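Local coordinates for methylaspartate ammonia-lyase (PDB 1KKO), which catalyses the reversible, magnesium-dependent anti elimination of ammonia from L-threo-3-methylaspartate to give mesaconate, at residues Val239-Gly244 / Ile272-Asp277. Residue numbers count along the deposited sequence, not the author numbering.
Sequences VYGTIG and IEGPVD
Start with three backbone hydrogen bonds, all donated by 239-244: V239 N to E273 O at 3.0 Å, G241 N to G274 O at 2.7 Å, and G244 N to P275 O at 3.1 Å. G241 and V276 come closest, CA to CA 3.7 Å. V239-T242 forms a type I' turn, closed by T242 N to V239 O at 2.8 Å; T242 (chi1 p) adds OG1 to V239 O at 2.7 Å. Positive phi suits glycine at G241, N-cap of helix 242-246, and at G274; at G244 a CB would clash with V276 CG1. The segments lead out of neighbouring parallel strands 234-238 and 270-273 at the C-terminal end of this enolase-superfamily TIM barrel, where the active site lies. E273, a magnesium ligand, is extended (chi1, chi2 t), OE1 and OE2 hydrogen-bonded to H236 and Q329; Y240 (chi1 m, CB away) has its OH hydrogen-bonded to H194, the transition-state stabiliser. Among the apolar side chains, V239 (m) sets CG2 4.0 Å from I272 CG2, which I243 CD1 (mt) approaches to 4.1 Å. V276 (m), CB pointing away, packs on helix 281-298. A water bridges G241 O (2.7 Å) and D277 N (2.8 Å).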
ATOM      1  N   VAL A 239     -19.332  -9.071 -11.093  1.00 13.46           N
ATOM      2  CA  VAL A 239     -19.765  -8.861 -12.471  1.00 13.90           C
ATOM      3  C   VAL A 239     -20.554  -7.583 -12.726  1.00 14.03           C
ATOM      4  O   VAL A 239     -21.061  -7.386 -13.825  1.00 14.25           O
ATOM      5  CB  VAL A 239     -20.525 -10.079 -12.998  1.00 13.96           C
ATOM      6  CG1 VAL A 239     -19.680 -11.329 -12.839  1.00 14.51           C
ATOM      7  CG2 VAL A 239     -21.854 -10.253 -12.278  1.00 14.45           C
ATOM      8  N   TYR A 240     -20.668  -6.710 -11.735  1.00 14.73           N
ATOM      9  CA  TYR A 240     -21.208  -5.370 -11.967  1.00 15.28           C
ATOM     10  C   TYR A 240     -22.501  -5.339 -12.757  1.00 15.40           C
ATOM     11  O   TYR A 240     -22.688  -4.480 -13.627  1.00 16.17           O
ATOM     12  CB  TYR A 240     -20.145  -4.498 -12.653  1.00 15.89           C
ATOM     13  CG  TYR A 240     -19.028  -4.207 -11.700  1.00 16.74           C
ATOM     14  CD1 TYR A 240     -17.969  -5.082 -11.575  1.00 17.42           C
ATOM     15  CD2 TYR A 240     -19.066  -3.097 -10.874  1.00 17.77           C
ATOM     16  CE1 TYR A 240     -16.952  -4.853 -10.681  1.00 17.69           C
ATOM     17  CE2 TYR A 240     -18.045  -2.849  -9.970  1.00 17.96           C
ATOM     18  CZ  TYR A 240     -16.998  -3.737  -9.879  1.00 17.88           C
ATOM     19  OH  TYR A 240     -15.982  -3.512  -8.978  1.00 19.39           O
ATOM     20  N   GLY A 241     -23.408  -6.248 -12.418  1.00 15.28           N
ATOM     21  CA  GLY A 241     -24.723  -6.302 -13.032  1.00 15.24           C
ATOM     22  C   GLY A 241     -24.765  -6.810 -14.455  1.00 15.24           C
ATOM     23  O   GLY A 241     -25.848  -6.858 -15.050  1.00 15.66           O
ATOM     24  N   THR A 242     -23.630  -7.226 -15.008  1.00 15.27           N
ATOM     25  CA  THR A 242     -23.605  -7.577 -16.434  1.00 15.27           C
ATOM     26  C   THR A 242     -24.396  -8.829 -16.778  1.00 15.44           C
ATOM     27  O   THR A 242     -24.906  -8.938 -17.890  1.00 15.68           O
ATOM     28  CB  THR A 242     -22.169  -7.687 -16.983  1.00 15.41           C
ATOM     29  OG1 THR A 242     -21.422  -8.624 -16.200  1.00 16.12           O
ATOM     30  CG2 THR A 242     -21.434  -6.347 -16.875  1.00 16.09           C
ATOM     31  N   ILE A 243     -24.509  -9.775 -15.855  1.00 15.67           N
ATOM     32  CA  ILE A 243     -25.280 -10.983 -16.126  1.00 15.41           C
ATOM     33  C   ILE A 243     -26.749 -10.627 -16.372  1.00 16.09           C
ATOM     34  O   ILE A 243     -27.367 -11.146 -17.305  1.00 16.13           O
ATOM     35  CB  ILE A 243     -25.091 -12.023 -14.996  1.00 15.47           C
ATOM     36  CG1 ILE A 243     -23.656 -12.558 -15.031  1.00 15.46           C
ATOM     37  CG2 ILE A 243     -26.078 -13.181 -15.141  1.00 16.58           C
ATOM     38  CD1 ILE A 243     -23.270 -13.450 -13.869  1.00 15.29           C
ATOM     39  N   GLY A 244     -27.298  -9.714 -15.584  1.00 15.94           N
ATOM     40  CA  GLY A 244     -28.669  -9.263 -15.795  1.00 16.69           C
ATOM     41  C   GLY A 244     -28.862  -8.661 -17.177  1.00 17.76           C
ATOM     42  O   GLY A 244     -29.910  -8.854 -17.811  1.00 18.70           O
ATOM     43  N   ILE A 272     -20.494 -15.247  -6.921  1.00 13.06           N
ATOM     44  CA  ILE A 272     -20.672 -14.218  -7.936  1.00 13.22           C
ATOM     45  C   ILE A 272     -21.306 -13.001  -7.282  1.00 12.43           C
ATOM     46  O   ILE A 272     -22.407 -13.078  -6.749  1.00 13.46           O
ATOM     47  CB  ILE A 272     -21.566 -14.716  -9.088  1.00 14.02           C
ATOM     48  CG1 ILE A 272     -20.931 -15.910  -9.809  1.00 15.50           C
ATOM     49  CG2 ILE A 272     -21.867 -13.566 -10.066  1.00 15.00           C
ATOM     50  CD1 ILE A 272     -19.613 -15.627 -10.509  1.00 15.42           C
ATOM     51  N   GLU A 273     -20.577 -11.893  -7.293  1.00 12.40           N
ATOM     52  CA  GLU A 273     -21.045 -10.652  -6.693  1.00 12.43           C
ATOM     53  C   GLU A 273     -21.698  -9.752  -7.732  1.00 12.72           C
ATOM     54  O   GLU A 273     -21.231  -9.659  -8.870  1.00 13.49           O
ATOM     55  CB  GLU A 273     -19.883  -9.929  -5.993  1.00 12.87           C
ATOM     56  CG  GLU A 273     -20.298  -8.638  -5.300  1.00 13.25           C
ATOM     57  CD  GLU A 273     -19.250  -8.080  -4.357  1.00 15.59           C
ATOM     58  OE1 GLU A 273     -18.092  -8.528  -4.383  1.00 15.30           O
ATOM     59  OE2 GLU A 273     -19.594  -7.164  -3.587  1.00 20.01           O
ATOM     60  N   GLY A 274     -22.781  -9.106  -7.329  1.00 13.41           N
ATOM     61  CA  GLY A 274     -23.477  -8.174  -8.192  1.00 14.09           C
ATOM     62  C   GLY A 274     -23.979  -8.756  -9.501  1.00 14.52           C
ATOM     63  O   GLY A 274     -23.739  -8.194 -10.557  1.00 14.84           O
ATOM     64  N   PRO A 275     -24.690  -9.873  -9.480  1.00 14.80           N
ATOM     65  CA  PRO A 275     -25.122 -10.465 -10.751  1.00 15.01           C
ATOM     66  C   PRO A 275     -26.021  -9.551 -11.591  1.00 15.20           C
ATOM     67  O   PRO A 275     -25.935  -9.593 -12.825  1.00 15.74           O
ATOM     68  CB  PRO A 275     -25.878 -11.718 -10.308  1.00 15.24           C
ATOM     69  CG  PRO A 275     -26.284 -11.448  -8.923  1.00 15.11           C
ATOM     70  CD  PRO A 275     -25.118 -10.690  -8.329  1.00 15.06           C
ATOM     71  N   VAL A 276     -26.849  -8.750 -10.929  1.00 15.23           N
ATOM     72  CA  VAL A 276     -27.765  -7.839 -11.600  1.00 16.20           C
ATOM     73  C   VAL A 276     -27.743  -6.507 -10.879  1.00 16.89           C
ATOM     74  O   VAL A 276     -27.328  -6.429  -9.724  1.00 18.10           O
ATOM     75  CB  VAL A 276     -29.205  -8.391 -11.550  1.00 16.56           C
ATOM     76  CG1 VAL A 276     -29.274  -9.744 -12.197  1.00 16.79           C
ATOM     77  CG2 VAL A 276     -29.677  -8.458 -10.107  1.00 18.01           C
ATOM     78  N   ASP A 277     -28.141  -5.449 -11.574  1.00 16.69           N
ATOM     79  CA  ASP A 277     -28.312  -4.139 -10.962  1.00 17.31           C
ATOM     80  C   ASP A 277     -29.688  -3.617 -11.374  1.00 17.59           C
ATOM     81  O   ASP A 277     -29.868  -3.100 -12.482  1.00 18.17           O
ATOM     82  CB  ASP A 277     -27.223  -3.170 -11.394  1.00 17.30           C
ATOM     83  CG  ASP A 277     -27.379  -1.806 -10.766  1.00 19.10           C
ATOM     84  OD1 ASP A 277     -28.383  -1.557 -10.065  1.00 18.19           O
ATOM     85  OD2 ASP A 277     -26.542  -0.894 -10.924  1.00 22.02           O
TER
HETATM   86  O   HOH W   1     -28.278  -5.857 -14.368  1.00 16.47           O